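Local structure of protein K7 (Vaccinia virus WR, 3JRV) at residues A10-V15 against I30-T35; D18-R23 against G51-E56; T90-Q95 against D134-I139; K107-W112 against Q123-I128. The protein blocks host innate immune signalling as a Bcl-2-like virulence factor that binds and inhibits the RNA helicase DDX3 and also binds TRAF6 and IRAK2. One frame throughout, in Å; residues are numbered along the deposited sequence. Where two conformers were deposited one is given.

Contact 1 (A10-V15 against I30-T35); sequences AVFYFV and IDEYIT
In this all-helical Bcl-2-like fold, the N-terminal loop carrying Phe12, Tyr13 and Phe14 is pinned to helix 26-42 by one carboxylate, that of Glu32. Glu32 has CG anti to its backbone N (chi1 172°) and an extended chain beyond, which carries the carboxylate out to two consecutive amides. Phe14 N donates to Glu32 OE2 at 2.7 Å on the syn lone pair, while Tyr13 N reaches Glu32 OE1 at 2.8 Å from above the carboxylate plane, with an N-H...O angle of 141°. A water bridges the same OE1 to Val11 O, donating to both at 3.0 Å. Phe12 lies beside the stem of Glu32: its CD1 edge meets Glu32 CG at 3.4 Å, its plane nearly perpendicular (85°) to the carboxylate, and CE1 is 3.9 Å from Thr35 CG2. Phe14 sets CD2, at its ring edge, 3.4 Å from Glu32 OE2. Tyr54 OH of helix 52-58 also hydrogen-bonds Glu32 OE2, so two amides, a water and a hydroxyl hold the carboxylate and should limit its rotation. The Tyr54 ring packs on Phe12 and Phe14; Trp36 and His39 of helix 26-42 stack edge-to-face with Phe12.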
loop_
_atom_site.group_PDB
_atom_site.type_symbol
_atom_site.label_atom_id
_atom_site.label_comp_id
_atom_site.label_asym_id
_atom_site.label_seq_id
_atom_site.Cartn_x
_atom_site.Cartn_y
_atom_site.Cartn_z
ATOM N N ALA A 10 -9.162 13.500 4.798
ATOM C CA ALA A 10 -9.123 12.061 5.037
ATOM C C ALA A 10 -8.403 11.795 6.367
ATOM O O ALA A 10 -7.446 12.472 6.709
ATOM C CB ALA A 10 -8.381 11.346 3.925
ATOM N N VAL A 11 -8.895 10.824 7.124
ATOM C CA VAL A 11 -8.312 10.507 8.425
ATOM C C VAL A 11 -7.461 9.241 8.304
ATOM O O VAL A 11 -7.879 8.243 7.681
ATOM C CB VAL A 11 -9.435 10.277 9.463
ATOM C CG1 VAL A 11 -8.850 10.001 10.850
ATOM C CG2 VAL A 11 -10.395 11.475 9.543
ATOM N N PHE A 12 -6.255 9.278 8.870
ATOM C CA PHE A 12 -5.367 8.131 8.819
ATOM C C PHE A 12 -5.140 7.629 10.231
ATOM O O PHE A 12 -4.412 8.256 11.000
ATOM C CB PHE A 12 -4.052 8.557 8.156
ATOM C CG PHE A 12 -4.248 9.010 6.756
ATOM C CD1 PHE A 12 -4.238 8.087 5.737
ATOM C CD2 PHE A 12 -4.510 10.339 6.455
ATOM C CE1 PHE A 12 -4.478 8.421 4.435
ATOM C CE2 PHE A 12 -4.740 10.710 5.122
ATOM C CZ PHE A 12 -4.769 9.730 4.117
ATOM N N TYR A 13 -5.853 6.570 10.587
ATOM C CA TYR A 13 -5.892 6.093 11.960
ATOM C C TYR A 13 -4.603 5.428 12.408
ATOM O O TYR A 13 -4.343 5.365 13.627
ATOM C CB TYR A 13 -7.025 5.091 12.101
ATOM C CG TYR A 13 -8.365 5.750 11.935
ATOM C CD1 TYR A 13 -8.967 6.443 12.997
ATOM C CD2 TYR A 13 -9.030 5.691 10.714
ATOM C CE1 TYR A 13 -10.180 7.076 12.814
ATOM C CE2 TYR A 13 -10.266 6.285 10.546
ATOM C CZ TYR A 13 -10.839 6.961 11.595
ATOM O OH TYR A 13 -12.063 7.577 11.388
ATOM N N PHE A 14 -3.793 4.937 11.457
ATOM C CA PHE A 14 -2.585 4.218 11.852
ATOM C C PHE A 14 -1.293 5.002 11.677
ATOM O O PHE A 14 -0.191 4.484 11.977
ATOM C CB PHE A 14 -2.455 2.923 11.041
ATOM C CG PHE A 14 -3.588 1.944 11.256
ATOM C CD1 PHE A 14 -3.485 0.942 12.214
ATOM C CD2 PHE A 14 -4.727 1.997 10.453
ATOM C CE1 PHE A 14 -4.525 -0.009 12.369
ATOM C CE2 PHE A 14 -5.767 1.086 10.611
ATOM C CZ PHE A 14 -5.687 0.109 11.587
ATOM N N VAL A 15 -1.401 6.233 11.166
ATOM C CA VAL A 15 -0.230 7.001 10.729
ATOM C C VAL A 15 0.852 7.197 11.783
ATOM O O VAL A 15 2.034 7.204 11.416
ATOM C CB VAL A 15 -0.653 8.346 10.113
ATOM C CG1 VAL A 15 -1.316 9.275 11.160
ATOM C CG2 VAL A 15 0.543 9.080 9.481
ATOM N N ILE A 30 -3.546 -1.619 5.401
ATOM C CA ILE A 30 -2.923 -1.548 4.078
ATOM C C ILE A 30 -3.729 -0.609 3.182
ATOM O O ILE A 30 -3.132 0.190 2.443
ATOM C CB ILE A 30 -2.878 -2.962 3.464
ATOM C CG1 ILE A 30 -1.909 -3.834 4.300
ATOM C CG2 ILE A 30 -2.464 -2.888 1.981
ATOM C CD1 ILE A 30 -0.474 -3.309 4.330
ATOM N N ASP A 31 -5.059 -0.649 3.278
ATOM C CA ASP A 31 -5.897 0.248 2.477
ATOM C C ASP A 31 -5.504 1.697 2.800
ATOM O O ASP A 31 -5.240 2.504 1.898
ATOM C CB ASP A 31 -7.358 0.031 2.887
ATOM C CG ASP A 31 -8.342 0.808 2.049
ATOM O OD1 ASP A 31 -7.922 1.389 1.011
ATOM O OD2 ASP A 31 -9.560 0.814 2.418
ATOM N N GLU A 32 -5.474 2.039 4.093
ATOM C CA GLU A 32 -5.165 3.422 4.479
ATOM C C GLU A 32 -3.771 3.841 4.018
ATOM O O GLU A 32 -3.560 4.996 3.614
ATOM C CB GLU A 32 -5.334 3.592 6.006
ATOM C CG GLU A 32 -4.901 4.859 6.579
ATOM C CD GLU A 32 -5.037 4.795 8.084
ATOM O OE1 GLU A 32 -6.201 4.663 8.579
ATOM O OE2 GLU A 32 -3.957 4.800 8.724
ATOM N N TYR A 33 -2.784 2.970 4.254
ATOM C CA TYR A 33 -1.401 3.261 3.969
ATOM C C TYR A 33 -1.256 3.545 2.450
ATOM O O TYR A 33 -0.519 4.484 2.054
ATOM C CB TYR A 33 -0.538 2.068 4.417
ATOM C CG TYR A 33 0.854 2.132 3.840
ATOM C CD1 TYR A 33 1.768 3.088 4.271
ATOM C CD2 TYR A 33 1.215 1.279 2.790
ATOM C CE1 TYR A 33 3.061 3.226 3.654
ATOM C CE2 TYR A 33 2.460 1.341 2.207
ATOM C CZ TYR A 33 3.378 2.350 2.592
ATOM O OH TYR A 33 4.637 2.449 2.024
ATOM N N ILE A 34 -1.867 2.710 1.600
ATOM C CA ILE A 34 -1.747 2.940 0.156
ATOM C C ILE A 34 -2.372 4.302 -0.213
ATOM O O ILE A 34 -1.805 5.077 -1.026
ATOM C CB ILE A 34 -2.413 1.776 -0.635
ATOM C CG1 ILE A 34 -1.609 0.469 -0.402
ATOM C CG2 ILE A 34 -2.564 2.169 -2.129
ATOM C CD1 ILE A 34 -0.116 0.565 -0.770
ATOM N N THR A 35 -3.485 4.644 0.427
ATOM C CA THR A 35 -4.031 6.005 0.220
ATOM C C THR A 35 -3.078 7.103 0.720
ATOM O O THR A 35 -2.805 8.100 0.042
ATOM C CB THR A 35 -5.358 6.149 0.939
ATOM O OG1 THR A 35 -6.303 5.271 0.325
ATOM C CG2 THR A 35 -5.827 7.626 0.906
HETATM O O HOH W 1 -8.584 5.452 7.023
#

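Contact 2 (D18-R23 against G51-E56); sequences DKICSR and GRLYKE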
loop_
_atom_site.group_PDB
_atom_site.type_symbol
_atom_site.label_atom_id
_atom_site.label_comp_id
_atom_site.label_asym_id
_atom_site.label_seq_id
_atom_site.Cartn_x
_atom_site.Cartn_y
_atom_site.Cartn_z
ATOM N N ASP A 18 3.204 2.693 16.293
ATOM C CA ASP A 18 4.473 1.990 16.289
ATOM C C ASP A 18 4.264 0.492 16.352
ATOM O O ASP A 18 5.240 -0.233 16.290
ATOM C CB ASP A 18 5.326 2.381 17.492
ATOM C CG ASP A 18 5.960 3.773 17.344
ATOM O OD1 ASP A 18 5.870 4.370 16.235
ATOM O OD2 ASP A 18 6.491 4.325 18.346
ATOM N N LYS A 19 3.018 0.051 16.454
ATOM C CA LYS A 19 2.694 -1.380 16.683
ATOM C C LYS A 19 1.450 -1.729 15.892
ATOM O O LYS A 19 0.588 -0.866 15.683
ATOM C CB LYS A 19 2.306 -1.594 18.203
ATOM C CG LYS A 19 3.300 -1.212 19.289
ATOM C CD LYS A 19 4.497 -2.112 19.274
ATOM C CE LYS A 19 5.488 -1.743 20.384
ATOM N NZ LYS A 19 6.459 -2.868 20.457
ATOM N N ILE A 20 1.263 -3.010 15.553
ATOM C CA ILE A 20 -0.070 -3.534 15.235
ATOM C C ILE A 20 -0.156 -4.954 15.765
ATOM O O ILE A 20 0.707 -5.794 15.480
ATOM C CB ILE A 20 -0.394 -3.543 13.719
ATOM C CG1 ILE A 20 -1.801 -4.090 13.465
ATOM C CG2 ILE A 20 0.682 -4.328 12.898
ATOM C CD1 ILE A 20 -2.417 -3.593 12.192
ATOM N N CYS A 21 -1.229 -5.230 16.476
ATOM C CA CYS A 21 -1.359 -6.576 17.038
ATOM C C CYS A 21 -2.774 -7.111 16.989
ATOM O O CYS A 21 -3.167 -7.935 17.840
ATOM C CB CYS A 21 -0.846 -6.588 18.473
ATOM S SG CYS A 21 -1.857 -5.499 19.451
ATOM N N SER A 22 -3.479 -6.763 15.916
ATOM C CA SER A 22 -4.824 -7.298 15.642
ATOM C C SER A 22 -4.877 -7.655 14.191
ATOM O O SER A 22 -4.710 -6.779 13.331
ATOM C CB SER A 22 -5.940 -6.289 15.907
ATOM O OG SER A 22 -5.974 -5.965 17.275
ATOM N N ARG A 23 -5.095 -8.932 13.890
ATOM C CA ARG A 23 -5.163 -9.301 12.479
ATOM C C ARG A 23 -6.381 -8.699 11.792
ATOM O O ARG A 23 -6.346 -8.464 10.571
ATOM C CB ARG A 23 -5.041 -10.839 12.276
ATOM C CG ARG A 23 -6.266 -11.594 12.635
ATOM C CD ARG A 23 -5.994 -13.104 12.571
ATOM N NE ARG A 23 -5.691 -13.575 11.218
ATOM C CZ ARG A 23 -6.575 -13.652 10.223
ATOM N NH1 ARG A 23 -7.827 -13.249 10.416
ATOM N NH2 ARG A 23 -6.209 -14.115 9.021
ATOM N N GLY A 51 4.695 6.849 12.116
ATOM C CA GLY A 51 5.310 6.007 13.130
ATOM C C GLY A 51 6.078 4.827 12.549
ATOM O O GLY A 51 6.218 4.693 11.319
ATOM N N ARG A 52 6.533 3.947 13.440
ATOM C CA ARG A 52 7.342 2.791 13.030
ATOM C C ARG A 52 6.573 1.829 12.139
ATOM O O ARG A 52 7.190 1.142 11.332
ATOM C CB ARG A 52 7.975 2.057 14.243
ATOM C CG ARG A 52 9.007 2.916 15.003
ATOM C CD ARG A 52 9.665 2.161 16.181
ATOM N NE ARG A 52 10.588 1.159 15.640
ATOM C CZ ARG A 52 10.759 -0.083 16.104
ATOM N NH1 ARG A 52 10.080 -0.522 17.152
ATOM N NH2 ARG A 52 11.616 -0.904 15.507
ATOM N N LEU A 53 5.244 1.733 12.308
ATOM C CA LEU A 53 4.435 0.811 11.507
ATOM C C LEU A 53 4.442 1.231 10.026
ATOM O O LEU A 53 4.784 0.443 9.130
ATOM C CB LEU A 53 3.017 0.739 12.066
ATOM C CG LEU A 53 1.996 -0.114 11.309
ATOM C CD1 LEU A 53 2.504 -1.561 11.183
ATOM C CD2 LEU A 53 0.638 -0.005 12.008
ATOM N N TYR A 54 4.085 2.484 9.766
ATOM C CA TYR A 54 4.184 3.016 8.387
ATOM C C TYR A 54 5.599 2.926 7.851
ATOM O O TYR A 54 5.783 2.564 6.692
ATOM C CB TYR A 54 3.710 4.471 8.340
ATOM C CG TYR A 54 2.250 4.638 8.023
ATOM C CD1 TYR A 54 1.285 3.751 8.478
ATOM C CD2 TYR A 54 1.813 5.804 7.377
ATOM C CE1 TYR A 54 -0.093 3.985 8.275
ATOM C CE2 TYR A 54 0.473 6.009 7.118
ATOM C CZ TYR A 54 -0.477 5.104 7.530
ATOM O OH TYR A 54 -1.787 5.439 7.306
ATOM N N LYS A 55 6.604 3.247 8.658
ATOM C CA LYS A 55 8.014 3.146 8.193
ATOM C C LYS A 55 8.315 1.702 7.759
ATOM O O LYS A 55 8.992 1.492 6.752
ATOM C CB LYS A 55 8.984 3.649 9.272
ATOM C CG LYS A 55 8.973 5.188 9.332
ATOM C CD LYS A 55 9.900 5.707 10.403
ATOM C CE LYS A 55 9.799 7.218 10.490
ATOM N NZ LYS A 55 10.230 7.616 11.848
ATOM N N GLU A 56 7.825 0.703 8.517
ATOM C CA GLU A 56 8.045 -0.683 8.099
ATOM C C GLU A 56 7.401 -0.974 6.755
ATOM O O GLU A 56 8.016 -1.637 5.900
ATOM C CB GLU A 56 7.485 -1.683 9.118
ATOM C CG GLU A 56 8.419 -2.124 10.219
ATOM C CD GLU A 56 9.872 -2.396 9.828
ATOM O OE1 GLU A 56 10.261 -3.275 8.997
ATOM O OE2 GLU A 56 10.674 -1.799 10.537
#
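Asp18 OD1 accepts the backbone N-H of Arg52 at 2.9 Å in an almost perfectly straight bond, the N-H...O angle being 178°. The amide meets OD1 on the anti side, 31° out of the carboxylate plane. Because Gly51 occupies the N-cap position, Arg52 N belongs to the first turn of helix 52-58, and the carboxylate that binds it comes from a loop far away in sequence rather than from the cap residue itself. Asp18 has CG beside its own backbone N (chi1 -75°), which brings CG to the side of the helix start. There OD1 also lies 3.6 Å from Gly51 CA and 3.7 Å from Arg52 CG, the two side chains crossing at about a right angle. The guanidinium does not pair with the acid: Arg52 NE stays 5.7 Å from Asp18 OD1. One residue on in the helix, Leu53 turns its two methyls to the extended backbone of Lys19 and Ile20, farther along the loop. Its CD1 touches Ile20 CG2 at 3.7 Å, and its CD2 lies 3.8 Å from Lys19 O; Leu29 of helix 26-42 packs against both Ile20 and Leu53. Lys19 turns elsewhere, its NZ bonding to Leu148 O. A negative carboxylate at the N-terminal end of a helix should interact favourably with the helix dipole, and this probable interaction sits beside a small apolar contact between Ile20 and Leu53.

Contact 3 (T90-Q95 against D134-I139); sequences TKVHDQ and DDNINI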
loop_
_atom_site.group_PDB
_atom_site.type_symbol
_atom_site.label_atom_id
_atom_site.label_comp_id
_atom_site.label_asym_id
_atom_site.label_seq_id
_atom_site.Cartn_x
_atom_site.Cartn_y
_atom_site.Cartn_z
ATOM N N THR A 90 -4.936 -12.234 -7.179
ATOM C CA THR A 90 -5.349 -13.589 -6.777
ATOM C C THR A 90 -4.219 -14.596 -6.934
ATOM O O THR A 90 -4.354 -15.729 -6.482
ATOM C CB THR A 90 -6.547 -14.166 -7.580
ATOM O OG1 THR A 90 -6.156 -14.344 -8.955
ATOM C CG2 THR A 90 -7.788 -13.270 -7.481
ATOM N N LYS A 91 -3.100 -14.184 -7.521
ATOM C CA LYS A 91 -1.970 -15.087 -7.747
ATOM C C LYS A 91 -0.793 -14.831 -6.804
ATOM O O LYS A 91 0.313 -15.379 -6.982
ATOM C CB LYS A 91 -1.531 -15.050 -9.224
ATOM C CG LYS A 91 -2.708 -15.220 -10.174
ATOM C CD LYS A 91 -3.205 -16.666 -10.223
ATOM C CE LYS A 91 -4.361 -16.904 -11.220
ATOM N NZ LYS A 91 -4.088 -16.448 -12.612
ATOM N N VAL A 92 -1.038 -14.016 -5.778
ATOM C CA VAL A 92 0.033 -13.612 -4.859
ATOM C C VAL A 92 -0.063 -14.465 -3.597
ATOM O O VAL A 92 -1.022 -14.358 -2.821
ATOM C CB VAL A 92 -0.094 -12.096 -4.477
ATOM C CG1 VAL A 92 0.938 -11.751 -3.413
ATOM C CG2 VAL A 92 0.167 -11.226 -5.713
ATOM N N HIS A 93 0.903 -15.364 -3.442
ATOM C CA HIS A 93 0.804 -16.404 -2.420
ATOM C C HIS A 93 2.063 -16.674 -1.602
ATOM O O HIS A 93 2.212 -17.770 -1.044
ATOM C CB HIS A 93 0.315 -17.700 -3.069
ATOM C CG HIS A 93 -1.057 -17.584 -3.654
ATOM N ND1 HIS A 93 -2.163 -17.230 -2.902
ATOM C CD2 HIS A 93 -1.504 -17.785 -4.916
ATOM C CE1 HIS A 93 -3.217 -17.147 -3.696
ATOM N NE2 HIS A 93 -2.844 -17.485 -4.919
ATOM N N ASP A 94 2.990 -15.725 -1.528
ATOM C CA ASP A 94 4.165 -15.929 -0.696
ATOM C C ASP A 94 4.627 -14.582 -0.171
ATOM O O ASP A 94 4.209 -13.519 -0.706
ATOM C CB ASP A 94 5.292 -16.592 -1.500
ATOM C CG ASP A 94 5.816 -15.687 -2.640
ATOM O OD1 ASP A 94 5.265 -15.717 -3.776
ATOM O OD2 ASP A 94 6.774 -14.935 -2.406
ATOM N N GLN A 95 5.457 -14.610 0.866
ATOM C CA GLN A 95 5.807 -13.374 1.562
ATOM C C GLN A 95 6.471 -12.352 0.616
ATOM O O GLN A 95 6.139 -11.164 0.643
ATOM C CB GLN A 95 6.729 -13.670 2.767
ATOM C CG GLN A 95 7.150 -12.454 3.528
ATOM C CD GLN A 95 7.822 -12.814 4.811
ATOM O OE1 GLN A 95 7.284 -13.611 5.599
ATOM N NE2 GLN A 95 8.993 -12.245 5.041
ATOM N N ASP A 134 -6.536 -14.886 4.102
ATOM C CA ASP A 134 -6.157 -15.126 5.509
ATOM C C ASP A 134 -4.668 -15.471 5.652
ATOM O O ASP A 134 -3.996 -14.998 6.569
ATOM C CB ASP A 134 -7.048 -16.219 6.119
ATOM C CG ASP A 134 -8.421 -15.707 6.526
ATOM O OD1 ASP A 134 -8.534 -14.505 6.836
ATOM O OD2 ASP A 134 -9.395 -16.507 6.527
ATOM N N ASP A 135 -4.108 -16.214 4.700
ATOM C CA ASP A 135 -2.687 -16.545 4.817
ATOM C C ASP A 135 -1.812 -15.321 4.656
ATOM O O ASP A 135 -0.819 -15.147 5.383
ATOM C CB ASP A 135 -2.275 -17.643 3.821
ATOM C CG ASP A 135 -0.883 -18.229 4.105
ATOM O OD1 ASP A 135 -0.560 -18.639 5.256
ATOM O OD2 ASP A 135 -0.093 -18.296 3.139
ATOM N N ASN A 136 -2.189 -14.456 3.714
ATOM C CA ASN A 136 -1.387 -13.267 3.509
ATOM C C ASN A 136 -1.487 -12.307 4.697
ATOM O O ASN A 136 -0.531 -11.649 5.060
ATOM C CB ASN A 136 -1.749 -12.575 2.185
ATOM C CG ASN A 136 -1.139 -13.309 0.997
ATOM O OD1 ASN A 136 -0.154 -14.049 1.171
ATOM N ND2 ASN A 136 -1.673 -13.099 -0.195
ATOM N N ILE A 137 -2.691 -12.171 5.240
ATOM C CA ILE A 137 -2.876 -11.403 6.486
ATOM C C ILE A 137 -1.960 -11.925 7.582
ATOM O O ILE A 137 -1.262 -11.150 8.241
ATOM C CB ILE A 137 -4.339 -11.420 6.955
ATOM C CG1 ILE A 137 -5.171 -10.616 5.964
ATOM C CG2 ILE A 137 -4.444 -10.884 8.411
ATOM C CD1 ILE A 137 -6.665 -10.719 6.244
ATOM N N ASN A 138 -1.910 -13.253 7.724
ATOM C CA ASN A 138 -1.050 -13.832 8.740
ATOM C C ASN A 138 0.439 -13.610 8.472
ATOM O O ASN A 138 1.192 -13.286 9.395
ATOM C CB ASN A 138 -1.373 -15.307 8.905
ATOM C CG ASN A 138 -2.711 -15.504 9.647
ATOM O OD1 ASN A 138 -3.192 -14.589 10.351
ATOM N ND2 ASN A 138 -3.326 -16.654 9.469
ATOM N N ILE A 139 0.846 -13.758 7.205
ATOM C CA ILE A 139 2.236 -13.527 6.838
ATOM C C ILE A 139 2.600 -12.085 7.264
ATOM O O ILE A 139 3.654 -11.833 7.840
ATOM C CB ILE A 139 2.456 -13.707 5.329
ATOM C CG1 ILE A 139 2.427 -15.210 4.999
ATOM C CG2 ILE A 139 3.817 -13.078 4.901
ATOM C CD1 ILE A 139 2.276 -15.491 3.536
HETATM O O HOH W 2 0.657 -19.528 0.326
HETATM O O HOH W 3 5.860 -13.577 7.984
#
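Residues 90-95, a loop ending in the first residue of helix 95-114, run past helix 134-148 with their CA atoms closest at Gln95 and Ile139, 6.4 Å apart, and at His93 and Asn136. This joins the start of helix 95-114 to helix 134-148 of the Bcl-2-like bundle; Asp94 is the N-cap and its OD2 bonds Ser97 N. Asn136 supplies the direct polar link: ND2 donates to Val92 O at 3.0 Å with an angle of 164°. The acceptor lies in the amide plane of Asn136, whereas the donor stands 40° above the carbonyl plane of Val92. The same ND2 also bonds Leu131 O, so two backbone carbonyls hold the amide group. Gln95 has CG anti to its backbone N (chi1 179°) and lays its chain obliquely over Ile139, whose CG2 is 3.7 Å from both CB and CG of Gln95. Beyond them Gln95 OE1 is 3.6 Å from Ile139 CG2, and one water donates to both Gln95 OE1 and Ile139 O, each at 2.8 Å.

Contact 4 (K107-W112 against Q123-I128); sequences KITEHW and QSLGNI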
loop_
_atom_site.group_PDB
_atom_site.type_symbol
_atom_site.label_atom_id
_atom_site.label_comp_id
_atom_site.label_asym_id
_atom_site.label_seq_id
_atom_site.Cartn_x
_atom_site.Cartn_y
_atom_site.Cartn_z
ATOM N N LYS A 107 4.036 2.504 -4.777
ATOM C CA LYS A 107 4.723 3.251 -5.846
ATOM C C LYS A 107 3.716 3.839 -6.809
ATOM O O LYS A 107 3.937 4.966 -7.310
ATOM C CB LYS A 107 5.768 2.387 -6.567
ATOM C CG LYS A 107 6.975 2.126 -5.670
ATOM C CD LYS A 107 7.974 3.282 -5.621
ATOM C CE LYS A 107 9.177 3.022 -6.529
ATOM N NZ LYS A 107 10.450 3.521 -5.907
ATOM N N ILE A 108 2.666 3.090 -7.132
ATOM C CA ILE A 108 1.685 3.560 -8.111
ATOM C C ILE A 108 0.942 4.780 -7.523
ATOM O O ILE A 108 0.811 5.800 -8.192
ATOM C CB ILE A 108 0.669 2.482 -8.454
ATOM C CG1 ILE A 108 1.363 1.381 -9.280
ATOM C CG2 ILE A 108 -0.536 3.070 -9.207
ATOM C CD1 ILE A 108 0.565 0.101 -9.305
ATOM N N THR A 109 0.409 4.664 -6.303
ATOM C CA THR A 109 -0.369 5.796 -5.784
ATOM C C THR A 109 0.522 7.012 -5.471
ATOM O O THR A 109 0.080 8.160 -5.627
ATOM C CB THR A 109 -1.232 5.415 -4.580
ATOM O OG1 THR A 109 -0.382 5.116 -3.462
ATOM C CG2 THR A 109 -2.107 4.217 -4.955
ATOM N N GLU A 110 1.775 6.804 -5.077
ATOM C CA GLU A 110 2.741 7.903 -4.933
ATOM C C GLU A 110 2.986 8.562 -6.300
ATOM O O GLU A 110 2.982 9.799 -6.416
ATOM C CB GLU A 110 4.071 7.357 -4.426
ATOM C CG GLU A 110 5.148 8.399 -4.434
ATOM C CD GLU A 110 6.424 7.890 -3.839
ATOM O OE1 GLU A 110 7.125 7.128 -4.530
ATOM O OE2 GLU A 110 6.716 8.267 -2.685
ATOM N N HIS A 111 3.154 7.729 -7.330
ATOM C CA HIS A 111 3.466 8.242 -8.668
ATOM C C HIS A 111 2.298 9.129 -9.127
ATOM O O HIS A 111 2.512 10.230 -9.681
ATOM C CB HIS A 111 3.688 7.076 -9.654
ATOM C CG HIS A 111 3.923 7.534 -11.060
ATOM N ND1 HIS A 111 5.111 8.117 -11.443
ATOM C CD2 HIS A 111 3.113 7.581 -12.144
ATOM C CE1 HIS A 111 5.025 8.510 -12.703
ATOM N NE2 HIS A 111 3.823 8.195 -13.156
ATOM N N TRP A 112 1.074 8.634 -8.931
ATOM C CA TRP A 112 -0.127 9.402 -9.264
ATOM C C TRP A 112 -0.038 10.757 -8.542
ATOM O O TRP A 112 -0.235 11.819 -9.149
ATOM C CB TRP A 112 -1.407 8.648 -8.895
ATOM C CG TRP A 112 -1.710 7.560 -9.817
ATOM C CD1 TRP A 112 -1.344 7.499 -11.147
ATOM C CD2 TRP A 112 -2.542 6.410 -9.581
ATOM N NE1 TRP A 112 -1.887 6.383 -11.732
ATOM C CE2 TRP A 112 -2.592 5.677 -10.791
ATOM C CE3 TRP A 112 -3.232 5.926 -8.470
ATOM C CZ2 TRP A 112 -3.295 4.475 -10.911
ATOM C CZ3 TRP A 112 -3.932 4.717 -8.583
ATOM C CH2 TRP A 112 -3.965 4.021 -9.807
ATOM N N GLN A 123 -10.582 3.423 -6.399
ATOM C CA GLN A 123 -11.248 2.140 -6.698
ATOM C C GLN A 123 -10.752 1.511 -7.981
ATOM O O GLN A 123 -11.551 0.932 -8.727
ATOM C CB GLN A 123 -12.783 2.277 -6.682
ATOM C CG GLN A 123 -13.319 2.730 -5.315
ATOM C CD GLN A 123 -14.825 2.949 -5.327
ATOM O OE1 GLN A 123 -15.395 3.287 -6.368
ATOM N NE2 GLN A 123 -15.463 2.845 -4.163
ATOM N N SER A 124 -9.468 1.689 -8.288
ATOM C CA SER A 124 -8.947 1.193 -9.552
ATOM C C SER A 124 -7.878 0.114 -9.495
ATOM O O SER A 124 -7.545 -0.458 -10.535
ATOM C CB SER A 124 -8.491 2.358 -10.435
ATOM O OG SER A 124 -7.264 2.848 -9.972
ATOM N N LEU A 125 -7.343 -0.201 -8.302
ATOM C CA LEU A 125 -6.122 -1.042 -8.243
ATOM C C LEU A 125 -6.436 -2.532 -8.339
ATOM O O LEU A 125 -5.560 -3.316 -8.693
ATOM C CB LEU A 125 -5.353 -0.829 -6.944
ATOM C CG LEU A 125 -4.557 0.479 -6.803
ATOM C CD1 LEU A 125 -3.932 0.531 -5.410
ATOM C CD2 LEU A 125 -3.463 0.621 -7.867
ATOM N N GLY A 126 -7.691 -2.890 -8.087
ATOM C CA GLY A 126 -8.095 -4.290 -7.886
ATOM C C GLY A 126 -8.584 -4.499 -6.463
ATOM O O GLY A 126 -8.661 -3.550 -5.682
ATOM N N ASN A 127 -8.950 -5.733 -6.134
ATOM C CA ASN A 127 -9.663 -6.027 -4.879
ATOM C C ASN A 127 -8.672 -6.326 -3.780
ATOM O O ASN A 127 -7.864 -7.267 -3.909
ATOM C CB ASN A 127 -10.572 -7.246 -5.056
ATOM C CG ASN A 127 -11.641 -7.071 -6.122
ATOM O OD1 ASN A 127 -11.969 -8.031 -6.835
ATOM N ND2 ASN A 127 -12.251 -5.907 -6.186
ATOM N N ILE A 128 -8.656 -5.488 -2.741
ATOM C CA ILE A 128 -7.783 -5.758 -1.608
ATOM C C ILE A 128 -8.088 -7.119 -1.007
ATOM O O ILE A 128 -7.183 -7.774 -0.486
ATOM C CB ILE A 128 -7.801 -4.648 -0.572
ATOM C CG1 ILE A 128 -6.517 -4.695 0.274
ATOM C CG2 ILE A 128 -9.076 -4.679 0.269
ATOM C CD1 ILE A 128 -6.401 -3.472 1.164
#
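Ser124, just after Gln123, whose NE2 holds the bound peptide, is the first residue of loop 123-128 to meet Trp112: its OG approaches the outer end of the indole, 3.5 Å from CH2 and 4.1 Å from CZ3, at an oblique slant. That hydroxyl is hydrogen-bonded to Arg121 O, earlier in the same loop, and Arg121 also makes a cation-pi contact with the indole. Next comes Leu125, which contributes the largest share of the contact. Its CG sits anti to the carbonyl carbon (chi1 -74°). CD2 enters between Trp112 CH2, at 3.9 Å, and Ile108 CG2, at 4.0 Å, while CD1 reaches Thr109 CG2 at 4.1 Å. Leu125 runs antiparallel to Ile108 and Trp112 and crosses Thr109 at about a right angle. One turn apart on the helix, Ile108 and Trp112 support each other, Ile108 CG2 lying 3.4 Å above the indole plane and offset toward its rim. Gly126 follows with a positive phi of 115°, a backbone shape suited to glycine, and leads to Asn127 at the N-cap of helix 128-131 and Ile128 in its first turn. Backbone groups of Gln123, Leu125 and Gly126 hydrogen-bond the peptide, while Thr109 and Leu125 pack on one of its aromatic side chains: the arrangement is part of the peptide-binding site of this poxvirus Bcl-2-like protein.

From the N terminus, contact 1 closes the first loop by returning helix 26-42 to residues 10-15. Contact 2 begins within that span and ends beyond it, tying residues 18-23 to the start of helix 52-58, so the two cross; a probable backbone hydrogen bond from Gly51 N to Val15 O joins them. Contact 3, in series, brings helix 134-148 to the loop before helix 95-114. Contact 4 falls within the span of contact 3, linking helix 95-114 to the loop ahead of helix 128-131. Arg23 connects contacts 2 and 3 through Asp134 and Asn138, and Thr109 OG1 joins contact 4 to Ile34 O of contact 1. Contacts 2 and 4 lie on opposite sides of the chain's centre.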